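Local coordinates for protein transcriptional regulator, PadR family (PDB 4ESB) that probably binds operator DNA through a winged helix-turn-helix domain to control transcription, as a dimeric member of the PadR family, at residues Glu21-Tyr24 / Gly25-Ser29; Tyr46-Leu49 / Leu50-Lys54; Glu82-Glu85 / Glu86-Gln89. All coordinates share one frame; numbering follows the deposited sequence.

Interaction 1. Residues Glu21-Tyr24 / Gly25-Ser29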
ATOM      1  N   GLU A  21       7.147 -21.702   3.391  1.00 44.10           N
ATOM      2  CA  GLU A  21       7.995 -22.463   4.300  1.00 45.97           C
ATOM      3  C   GLU A  21       7.598 -22.266   5.760  1.00 44.62           C
ATOM      4  O   GLU A  21       7.444 -21.142   6.231  1.00 46.37           O
ATOM      5  CB  GLU A  21       9.461 -22.061   4.121  1.00 46.68           C
ATOM      6  CG  GLU A  21      10.421 -22.858   4.990  1.00 65.57           C
ATOM      7  CD  GLU A  21      11.790 -22.213   5.087  1.00 80.87           C
ATOM      8  OE1 GLU A  21      12.003 -21.164   4.442  1.00 61.36           O
ATOM      9  OE2 GLU A  21      12.653 -22.751   5.813  1.00 72.37           O
ATOM     10  N   GLU A  22       7.428 -23.378   6.467  1.00 47.21           N
ATOM     11  CA  GLU A  22       7.247 -23.352   7.913  1.00 48.19           C
ATOM     12  C   GLU A  22       8.440 -22.655   8.554  1.00 42.30           C
ATOM     13  O   GLU A  22       9.581 -23.072   8.361  1.00 44.83           O
ATOM     14  CB  GLU A  22       7.146 -24.778   8.459  1.00 38.28           C
ATOM     15  CG  GLU A  22       5.840 -25.099   9.155  1.00 48.21           C
ATOM     16  CD  GLU A  22       5.864 -26.461   9.816  1.00 49.19           C
ATOM     17  OE1 GLU A  22       6.545 -27.370   9.294  1.00 53.65           O
ATOM     18  OE2 GLU A  22       5.208 -26.620  10.867  1.00 60.07           O
ATOM     19  N   VAL A  23       8.180 -21.604   9.322  1.00 40.44           N
ATOM     20  CA  VAL A  23       9.255 -20.848   9.962  1.00 47.09           C
ATOM     21  C   VAL A  23       8.927 -20.487  11.406  1.00 40.47           C
ATOM     22  O   VAL A  23       7.764 -20.268  11.748  1.00 38.55           O
ATOM     23  CB  VAL A  23       9.550 -19.538   9.203  1.00 34.49           C
ATOM     24  CG1 VAL A  23      10.121 -19.834   7.820  1.00 42.25           C
ATOM     25  CG2 VAL A  23       8.294 -18.679   9.113  1.00 33.46           C
ATOM     26  N   TYR A  24       9.953 -20.423  12.252  1.00 40.98           N
ATOM     27  CA  TYR A  24       9.769 -19.920  13.611  1.00 36.38           C
ATOM     28  C   TYR A  24      10.025 -18.418  13.652  1.00 36.40           C
ATOM     29  O   TYR A  24      10.522 -17.839  12.685  1.00 39.11           O
ATOM     30  CB  TYR A  24      10.618 -20.684  14.647  1.00 40.37           C
ATOM     31  CG  TYR A  24      12.122 -20.720  14.425  1.00 41.29           C
ATOM     32  CD1 TYR A  24      12.687 -21.555  13.472  1.00 47.33           C
ATOM     33  CD2 TYR A  24      12.976 -19.957  15.211  1.00 46.91           C
ATOM     34  CE1 TYR A  24      14.058 -21.603  13.284  1.00 47.97           C
ATOM     35  CE2 TYR A  24      14.348 -20.000  15.033  1.00 39.67           C
ATOM     36  CZ  TYR A  24      14.883 -20.824  14.070  1.00 54.21           C
ATOM     37  OH  TYR A  24      16.249 -20.867  13.893  1.00 44.89           O
ATOM     38  N   GLY A  25       9.664 -17.792  14.768  1.00 37.95           N
ATOM     39  CA  GLY A  25       9.645 -16.344  14.875  1.00 44.15           C
ATOM     40  C   GLY A  25      10.900 -15.644  14.389  1.00 42.39           C
ATOM     41  O   GLY A  25      10.829 -14.721  13.577  1.00 36.14           O
ATOM     42  N   TYR A  26      12.053 -16.081  14.884  1.00 38.29           N
ATOM     43  CA  TYR A  26      13.317 -15.431  14.563  1.00 42.13           C
ATOM     44  C   TYR A  26      13.669 -15.628  13.093  1.00 36.01           C
ATOM     45  O   TYR A  26      14.171 -14.719  12.428  1.00 37.31           O
ATOM     46  CB  TYR A  26      14.435 -15.986  15.446  1.00 43.17           C
ATOM     47  CG  TYR A  26      15.812 -15.535  15.023  1.00 37.53           C
ATOM     48  CD1 TYR A  26      16.204 -14.212  15.170  1.00 39.32           C
ATOM     49  CD2 TYR A  26      16.720 -16.434  14.476  1.00 41.91           C
ATOM     50  CE1 TYR A  26      17.460 -13.795  14.781  1.00 46.03           C
ATOM     51  CE2 TYR A  26      17.977 -16.027  14.086  1.00 37.65           C
ATOM     52  CZ  TYR A  26      18.341 -14.705  14.241  1.00 41.80           C
ATOM     53  OH  TYR A  26      19.594 -14.293  13.856  1.00 41.23           O
ATOM     54  N   GLU A  27      13.400 -16.830  12.599  1.00 37.04           N
ATOM     55  CA  GLU A  27      13.618 -17.167  11.198  1.00 35.25           C
ATOM     56  C   GLU A  27      12.784 -16.255  10.299  1.00 37.15           C
ATOM     57  O   GLU A  27      13.250 -15.791   9.257  1.00 32.83           O
ATOM     58  CB  GLU A  27      13.237 -18.629  10.970  1.00 31.69           C
ATOM     59  CG  GLU A  27      13.597 -19.193   9.611  1.00 52.87           C
ATOM     60  CD  GLU A  27      13.137 -20.632   9.456  1.00 56.03           C
ATOM     61  OE1 GLU A  27      13.389 -21.231   8.389  1.00 79.92           O
ATOM     62  OE2 GLU A  27      12.520 -21.160  10.405  1.00 50.72           O
ATOM     63  N   LEU A  28      11.551 -15.991  10.718  1.00 34.85           N
ATOM     64  CA  LEU A  28      10.636 -15.150   9.954  1.00 32.18           C
ATOM     65  C   LEU A  28      11.156 -13.721   9.819  1.00 36.23           C
ATOM     66  O   LEU A  28      11.270 -13.194   8.712  1.00 41.89           O
ATOM     67  CB  LEU A  28       9.254 -15.133  10.611  1.00 32.64           C
ATOM     68  CG  LEU A  28       8.226 -14.179   9.998  1.00 36.25           C
ATOM     69  CD1 LEU A  28       7.987 -14.505   8.532  1.00 39.57           C
ATOM     70  CD2 LEU A  28       6.920 -14.222  10.778  1.00 38.00           C
ATOM     71  N   SER A  29      11.473 -13.098  10.949  1.00 40.81           N
ATOM     72  CA  SER A  29      11.902 -11.702  10.954  1.00 45.07           C
ATOM     73  C   SER A  29      13.248 -11.520  10.258  1.00 40.68           C
ATOM     74  O   SER A  29      13.514 -10.468   9.675  1.00 40.66           O
ATOM     75  CB  SER A  29      11.987 -11.175  12.383  1.00 41.14           C
ATOM     76  OG  SER A  29      13.167 -11.622  13.010  1.00 65.43           O
TER
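Glu27 lies across the ring of Tyr24 at about a right angle, where strand 23-24 gives way to helix 25-34. Its CB sits over one face of the ring, displaced toward the rim and 3.9 Å from the centroid of Tyr24, in a CH-pi contact. Beyond CB the Glu27 chain runs extended, its CG pointing opposite the backbone N (chi1 -171°), and this carries the carboxylate back past the start of the helix. There Glu27 OE2 accepts a hydrogen bond from Tyr24 N (3.2 Å), met on its anti side and 33° out of the carboxylate plane. The carboxylate and ring planes stand 57° apart. Because Tyr24 holds the N-cap position and Glu27 the third helical one, this is the N3-to-N-cap bond of a capping box, without the reciprocal bond, which a tyrosine side chain does not supply. Leu28 N closes the first helical turn on Tyr24 O at 2.9 Å. On the inner side Val23 CG2 meets Leu28 CB at 4.0 Å, a pairing in the positions of a hydrophobic staple, and Leu28 continues toward Ile45 and Leu49 of helix 42-54. Arg71 (cation-pi) and Tyr73 of strand 70-76 contact the Tyr24 ring. Glu21 OE2 comes within 3.1 Å of Glu27 OE1, the two carboxylates nearly perpendicular. Two acceptors so close would repel if both were charged, which could raise the proton affinity of one; Lys31, at long, weak ion-pair range of Glu21 OE1, may ease this, and the amide of Tyr24 and the helix N-terminus should favour a negative Glu27.

Interaction 2. Residues Tyr46-Leu49 / Leu50-Lys54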
ATOM      1  N   TYR A  46       5.456  -9.036  16.788  1.00 40.38           N
ATOM      2  CA  TYR A  46       4.876 -10.050  17.666  1.00 48.54           C
ATOM      3  C   TYR A  46       3.364  -9.892  17.815  1.00 46.64           C
ATOM      4  O   TYR A  46       2.619 -10.858  17.652  1.00 53.11           O
ATOM      5  CB  TYR A  46       5.542 -10.029  19.046  1.00 39.35           C
ATOM      6  CG  TYR A  46       5.059 -11.123  19.962  1.00 38.47           C
ATOM      7  CD1 TYR A  46       5.174 -12.456  19.597  1.00 36.81           C
ATOM      8  CD2 TYR A  46       4.493 -10.824  21.195  1.00 40.52           C
ATOM      9  CE1 TYR A  46       4.735 -13.463  20.429  1.00 39.27           C
ATOM     10  CE2 TYR A  46       4.051 -11.824  22.036  1.00 43.99           C
ATOM     11  CZ  TYR A  46       4.172 -13.142  21.646  1.00 45.99           C
ATOM     12  OH  TYR A  46       3.740 -14.147  22.478  1.00 50.80           O
ATOM     13  N   PRO A  47       2.902  -8.670  18.126  1.00 55.54           N
ATOM     14  CA  PRO A  47       1.461  -8.464  18.316  1.00 51.73           C
ATOM     15  C   PRO A  47       0.672  -8.770  17.043  1.00 50.93           C
ATOM     16  O   PRO A  47      -0.491  -9.175  17.113  1.00 43.33           O
ATOM     17  CB  PRO A  47       1.359  -6.974  18.668  1.00 43.35           C
ATOM     18  CG  PRO A  47       2.734  -6.567  19.078  1.00 49.99           C
ATOM     19  CD  PRO A  47       3.657  -7.414  18.272  1.00 50.14           C
ATOM     20  N   LEU A  48       1.302  -8.570  15.891  1.00 37.07           N
ATOM     21  CA  LEU A  48       0.678  -8.891  14.616  1.00 42.91           C
ATOM     22  C   LEU A  48       0.583 -10.404  14.440  1.00 49.30           C
ATOM     23  O   LEU A  48      -0.402 -10.906  13.907  1.00 54.83           O
ATOM     24  CB  LEU A  48       1.465  -8.263  13.462  1.00 31.57           C
ATOM     25  CG  LEU A  48       1.042  -8.649  12.042  1.00 51.74           C
ATOM     26  CD1 LEU A  48      -0.425  -8.324  11.808  1.00 45.58           C
ATOM     27  CD2 LEU A  48       1.919  -7.943  11.017  1.00 33.26           C
ATOM     28  N   LEU A  49       1.600 -11.127  14.901  1.00 46.11           N
ATOM     29  CA  LEU A  49       1.586 -12.587  14.830  1.00 45.06           C
ATOM     30  C   LEU A  49       0.522 -13.167  15.758  1.00 43.47           C
ATOM     31  O   LEU A  49      -0.120 -14.163  15.428  1.00 47.47           O
ATOM     32  CB  LEU A  49       2.951 -13.173  15.200  1.00 40.76           C
ATOM     33  CG  LEU A  49       4.101 -13.047  14.199  1.00 44.62           C
ATOM     34  CD1 LEU A  49       5.320 -13.758  14.761  1.00 39.65           C
ATOM     35  CD2 LEU A  49       3.732 -13.612  12.835  1.00 38.97           C
ATOM     36  N   LEU A  50       0.346 -12.548  16.920  1.00 49.90           N
ATOM     37  CA  LEU A  50      -0.647 -13.011  17.883  1.00 50.57           C
ATOM     38  C   LEU A  50      -2.042 -12.842  17.307  1.00 49.95           C
ATOM     39  O   LEU A  50      -2.937 -13.650  17.551  1.00 50.55           O
ATOM     40  CB  LEU A  50      -0.545 -12.218  19.186  1.00 41.71           C
ATOM     41  CG  LEU A  50       0.617 -12.531  20.129  1.00 51.91           C
ATOM     42  CD1 LEU A  50       0.662 -11.503  21.249  1.00 35.85           C
ATOM     43  CD2 LEU A  50       0.491 -13.937  20.695  1.00 34.68           C
ATOM     44  N   ARG A  51      -2.216 -11.775  16.539  1.00 45.37           N
ATOM     45  CA  ARG A  51      -3.512 -11.430  15.984  1.00 54.60           C
ATOM     46  C   ARG A  51      -3.826 -12.292  14.766  1.00 57.32           C
ATOM     47  O   ARG A  51      -4.953 -12.753  14.600  1.00 65.52           O
ATOM     48  CB  ARG A  51      -3.532  -9.945  15.620  1.00 55.39           C
ATOM     49  CG  ARG A  51      -4.865  -9.443  15.110  1.00 75.27           C
ATOM     50  CD  ARG A  51      -4.894  -7.923  15.074  1.00 78.38           C
ATOM     51  NE  ARG A  51      -4.178  -7.385  13.920  1.00 90.39           N
ATOM     52  CZ  ARG A  51      -4.694  -7.277  12.698  1.00 94.23           C
ATOM     53  NH1 ARG A  51      -5.938  -7.675  12.455  1.00 90.08           N
ATOM     54  NH2 ARG A  51      -3.965  -6.773  11.713  1.00 76.56           N
ATOM     55  N   MET A  52      -2.824 -12.523  13.924  1.00 48.71           N
ATOM     56  CA  MET A  52      -2.999 -13.374  12.755  1.00 45.93           C
ATOM     57  C   MET A  52      -3.372 -14.789  13.188  1.00 54.41           C
ATOM     58  O   MET A  52      -4.081 -15.497  12.473  1.00 46.93           O
ATOM     59  CB  MET A  52      -1.729 -13.391  11.902  1.00 40.86           C
ATOM     60  CG  MET A  52      -1.450 -12.072  11.187  1.00 47.40           C
ATOM     61  SD  MET A  52       0.083 -12.080  10.238  1.00 42.69           S
ATOM     62  CE  MET A  52      -0.312 -13.265   8.955  1.00 44.04           C
ATOM     63  N   GLN A  53      -2.901 -15.191  14.365  1.00 42.48           N
ATOM     64  CA  GLN A  53      -3.263 -16.484  14.932  1.00 46.42           C
ATOM     65  C   GLN A  53      -4.701 -16.475  15.432  1.00 58.01           C
ATOM     66  O   GLN A  53      -5.452 -17.425  15.216  1.00 55.28           O
ATOM     67  CB  GLN A  53      -2.338 -16.838  16.094  1.00 36.72           C
ATOM     68  CG  GLN A  53      -0.995 -17.407  15.683  1.00 48.66           C
ATOM     69  CD  GLN A  53      -0.062 -17.568  16.861  1.00 44.34           C
ATOM     70  OE1 GLN A  53      -0.004 -18.627  17.484  1.00 47.32           O
ATOM     71  NE2 GLN A  53       0.670 -16.507  17.181  1.00 44.65           N
ATOM     72  N   LYS A  54      -5.079 -15.397  16.108  1.00 60.41           N
ATOM     73  CA  LYS A  54      -6.408 -15.296  16.688  1.00 66.13           C
ATOM     74  C   LYS A  54      -7.460 -15.233  15.588  1.00 70.40           C
ATOM     75  O   LYS A  54      -8.610 -15.613  15.797  1.00 53.74           O
ATOM     76  CB  LYS A  54      -6.500 -14.069  17.596  1.00 57.61           C
ATOM     77  CG  LYS A  54      -7.777 -13.985  18.427  1.00 92.25           C
ATOM     78  CD  LYS A  54      -7.738 -12.804  19.388  1.00 97.88           C
ATOM     79  CE  LYS A  54      -7.707 -11.470  18.655  1.00111.33           C
ATOM     80  NZ  LYS A  54      -8.949 -11.235  17.868  1.00104.88           N
TER
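Leu50 lies back over the ring of Tyr46, one helical turn earlier, and its side chain shows how a branched residue can cover an aromatic face. CB of Leu50 rests 3.7 Å from Pro47 O. The next atom, CG, stands over the ring face toward its rim, 4.1 Å from the centroid of Tyr46, a CH-pi contact. Beyond it CD1 of Leu50 reaches CE2 of Tyr46 at 3.5 Å, while CD2 comes to 3.7 Å from OH of Tyr46, so the two methyls spread over the same face, from CE2 to the hydroxyl. Tyr46 meets them because its CG points opposite the backbone N (chi1 -176°), which sends the ring outward with a lean toward the following turn. These residues belong to helix 42-54, which follows helix 25-34 in a winged helix-turn-helix fold; by family analogy it is probably the recognition helix. On another side of the helix apolar groups meet: Leu48 CD1 touches Met52 CG at 3.9 Å, and Met52 goes on to pack against Ile14 and Leu15 of helix 10-20. Arg51 turns its polar end to Glu55 in a salt bridge, with its NH2 passing near the Leu48 methyl. The extended Gln53 side chain reaches back along the helix, and its NE2 donates to Leu49 O at 3.0 Å, a nearly straight bond (163°) that approaches from above the carbonyl plane. Gln53 N reaches this same oxygen of Leu49 from the other face at 3.1 Å, and the Gln53 side chain also touches Ile58, Lys72 and Tyr74 of the wing strands.

Interaction 3. Residues Glu82-Glu85 / Glu86-Gln89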
ATOM      1  N   GLU A  82      -6.551 -18.357   1.406  1.00 44.96           N
ATOM      2  CA  GLU A  82      -7.572 -17.623   0.668  1.00 55.87           C
ATOM      3  C   GLU A  82      -7.226 -16.143   0.669  1.00 50.12           C
ATOM      4  O   GLU A  82      -7.264 -15.473  -0.362  1.00 52.00           O
ATOM      5  CB  GLU A  82      -8.947 -17.818   1.311  1.00 46.27           C
ATOM      6  CG  GLU A  82      -9.693 -19.049   0.843  1.00 59.13           C
ATOM      7  CD  GLU A  82     -10.874 -19.382   1.736  1.00 79.12           C
ATOM      8  OE1 GLU A  82     -11.212 -18.553   2.609  1.00 55.21           O
ATOM      9  OE2 GLU A  82     -11.461 -20.474   1.569  1.00 72.83           O
ATOM     10  N   GLN A  83      -6.883 -15.646   1.850  1.00 47.70           N
ATOM     11  CA  GLN A  83      -6.607 -14.232   2.046  1.00 51.27           C
ATOM     12  C   GLN A  83      -5.300 -13.834   1.369  1.00 47.87           C
ATOM     13  O   GLN A  83      -5.156 -12.707   0.897  1.00 42.74           O
ATOM     14  CB  GLN A  83      -6.553 -13.916   3.542  1.00 47.76           C
ATOM     15  CG  GLN A  83      -6.526 -12.431   3.871  1.00 71.36           C
ATOM     16  CD  GLN A  83      -6.846 -12.154   5.329  1.00 84.82           C
ATOM     17  OE1 GLN A  83      -7.761 -12.754   5.897  1.00 74.46           O
ATOM     18  NE2 GLN A  83      -6.092 -11.246   5.942  1.00 71.27           N
ATOM     19  N   LEU A  84      -4.352 -14.763   1.320  1.00 39.39           N
ATOM     20  CA  LEU A  84      -3.098 -14.531   0.615  1.00 37.67           C
ATOM     21  C   LEU A  84      -3.362 -14.304  -0.869  1.00 40.52           C
ATOM     22  O   LEU A  84      -2.735 -13.450  -1.494  1.00 46.01           O
ATOM     23  CB  LEU A  84      -2.140 -15.708   0.812  1.00 37.46           C
ATOM     24  CG  LEU A  84      -0.863 -15.682  -0.033  1.00 36.53           C
ATOM     25  CD1 LEU A  84      -0.036 -14.434   0.257  1.00 43.06           C
ATOM     26  CD2 LEU A  84      -0.040 -16.936   0.208  1.00 40.90           C
ATOM     27  N   GLU A  85      -4.297 -15.065  -1.431  1.00 48.36           N
ATOM     28  CA  GLU A  85      -4.647 -14.915  -2.839  1.00 47.80           C
ATOM     29  C   GLU A  85      -5.311 -13.564  -3.081  1.00 44.83           C
ATOM     30  O   GLU A  85      -5.051 -12.908  -4.089  1.00 48.96           O
ATOM     31  CB  GLU A  85      -5.570 -16.047  -3.299  1.00 52.73           C
ATOM     32  CG  GLU A  85      -4.917 -17.423  -3.290  1.00 71.04           C
ATOM     33  CD  GLU A  85      -3.559 -17.427  -3.964  1.00 86.95           C
ATOM     34  OE1 GLU A  85      -3.505 -17.207  -5.194  1.00 76.27           O
ATOM     35  OE2 GLU A  85      -2.543 -17.643  -3.266  1.00 60.56           O
ATOM     36  N   GLU A  86      -6.171 -13.153  -2.155  1.00 40.21           N
ATOM     37  CA  GLU A  86      -6.782 -11.831  -2.223  1.00 44.99           C
ATOM     38  C   GLU A  86      -5.703 -10.750  -2.229  1.00 49.91           C
ATOM     39  O   GLU A  86      -5.776  -9.797  -3.002  1.00 48.93           O
ATOM     40  CB  GLU A  86      -7.730 -11.614  -1.042  1.00 51.88           C
ATOM     41  CG  GLU A  86      -8.945 -12.526  -1.045  1.00 72.46           C
ATOM     42  CD  GLU A  86      -9.716 -12.467   0.259  1.00 89.45           C
ATOM     43  OE1 GLU A  86      -9.382 -11.614   1.111  1.00 78.23           O
ATOM     44  OE2 GLU A  86     -10.656 -13.271   0.434  1.00 71.75           O
ATOM     45  N   PHE A  87      -4.699 -10.903  -1.368  1.00 47.18           N
ATOM     46  CA  PHE A  87      -3.613  -9.930  -1.283  1.00 43.28           C
ATOM     47  C   PHE A  87      -2.806  -9.865  -2.577  1.00 40.89           C
ATOM     48  O   PHE A  87      -2.471  -8.780  -3.051  1.00 40.20           O
ATOM     49  CB  PHE A  87      -2.685 -10.253  -0.110  1.00 39.62           C
ATOM     50  CG  PHE A  87      -1.422  -9.439  -0.101  1.00 49.23           C
ATOM     51  CD1 PHE A  87      -1.446  -8.110   0.286  1.00 47.61           C
ATOM     52  CD2 PHE A  87      -0.215 -10.000  -0.485  1.00 46.53           C
ATOM     53  CE1 PHE A  87      -0.291  -7.355   0.292  1.00 43.15           C
ATOM     54  CE2 PHE A  87       0.946  -9.249  -0.481  1.00 44.62           C
ATOM     55  CZ  PHE A  87       0.908  -7.925  -0.092  1.00 46.66           C
ATOM     56  N   LYS A  88      -2.489 -11.026  -3.142  1.00 40.78           N
ATOM     57  CA  LYS A  88      -1.722 -11.083  -4.383  1.00 46.72           C
ATOM     58  C   LYS A  88      -2.460 -10.386  -5.516  1.00 51.07           C
ATOM     59  O   LYS A  88      -1.844  -9.717  -6.347  1.00 49.88           O
ATOM     60  CB  LYS A  88      -1.425 -12.532  -4.768  1.00 41.71           C
ATOM     61  CG  LYS A  88      -0.442 -13.211  -3.834  1.00 50.25           C
ATOM     62  CD  LYS A  88      -0.164 -14.652  -4.240  1.00 66.34           C
ATOM     63  CE  LYS A  88       0.851 -15.296  -3.302  1.00 87.98           C
ATOM     64  NZ  LYS A  88       1.107 -16.733  -3.604  1.00 74.98           N
ATOM     65  N   GLN A  89      -3.779 -10.540  -5.547  1.00 44.70           N
ATOM     66  CA  GLN A  89      -4.587  -9.932  -6.593  1.00 54.25           C
ATOM     67  C   GLN A  89      -4.652  -8.425  -6.406  1.00 46.70           C
ATOM     68  O   GLN A  89      -4.388  -7.667  -7.337  1.00 45.90           O
ATOM     69  CB  GLN A  89      -5.991 -10.533  -6.596  1.00 53.62           C
ATOM     70  CG  GLN A  89      -6.052 -11.890  -7.267  1.00 77.41           C
ATOM     71  CD  GLN A  89      -7.281 -12.683  -6.875  1.00102.57           C
ATOM     72  OE1 GLN A  89      -8.277 -12.121  -6.417  1.00 89.31           O
ATOM     73  NE2 GLN A  89      -7.213 -13.999  -7.044  1.00 76.10           N
TER
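Leu84 and Lys88, one turn apart on helix 78-101, make the close-packed part of this contact. Lys88 runs fully extended, and its CE settles against the branch point of the leucine, 3.7 Å from Leu84 CG, with both methyls of Leu84 also near it. The lysine thus uses its hydrocarbon stem as an apolar surface, while its ammonium group lies just past the leucine. Tyr16 of helix 10-20 touches both side chains, so the pair faces the body of the domain. Beneath them the backbone bond from Lys88 N to Leu84 O measures 2.9 Å. Phe87, its CG swung opposite the backbone N (chi1 170°), turns its ring away from the preceding turn; Leu84 CD1 and Phe87 CD2 are a distant 4.5 Å apart.

On the solvent side the contacts slacken. Glu85 bends at its second torsion (chi2 -48°), which swings the carboxylate round the helix toward the amine that Lys88 extends back, yet OE2 of Glu85 stays 3.8 Å from NZ of Lys88, a long and so probably weak salt bridge. Glu86 runs at a slant to Gln83, though its carboxylate is nearly parallel to the Gln83 amide (planes 8° apart), and the nearest approach of the side chains, Gln83 CG to Glu86 OE1, is 4.1 Å. Glu82 OE1 and Glu86 OE2 are 5.7 Å apart, so these two carboxylates do not touch, whereas Glu82 comes close to the like-charged Asp78.

Such a split between apolar and charged faces marks an amphipathic helix, here the long C-terminal helix that follows the wing in PadR proteins and generally serves dimerisation; consistent with that role, Phe87 packs on Met5 of the second subunit.

How the interactions relate
The three contacts come in series along the chain, interaction 1 at the passage from strand 23-24 into helix 25-34, the other two within single helices. Interactions 1 and 2 have centres 14 Å apart and touch where Leu28 CD2 meets Leu49 CD2 at 3.8 Å, joining helices 25-34 and 42-54 of the presumed DNA-binding unit. After them the chain forms the wing strands 58-64 and 70-76, then enters helix 78-101, which holds interaction 3. Its centre lies about 20 Å from that of interaction 1, across the middle of the chain, and about 18 Å from that of interaction 2. Helix 10-20 touches residues of all three, linking the presumed DNA-binding side to that facing the second subunit.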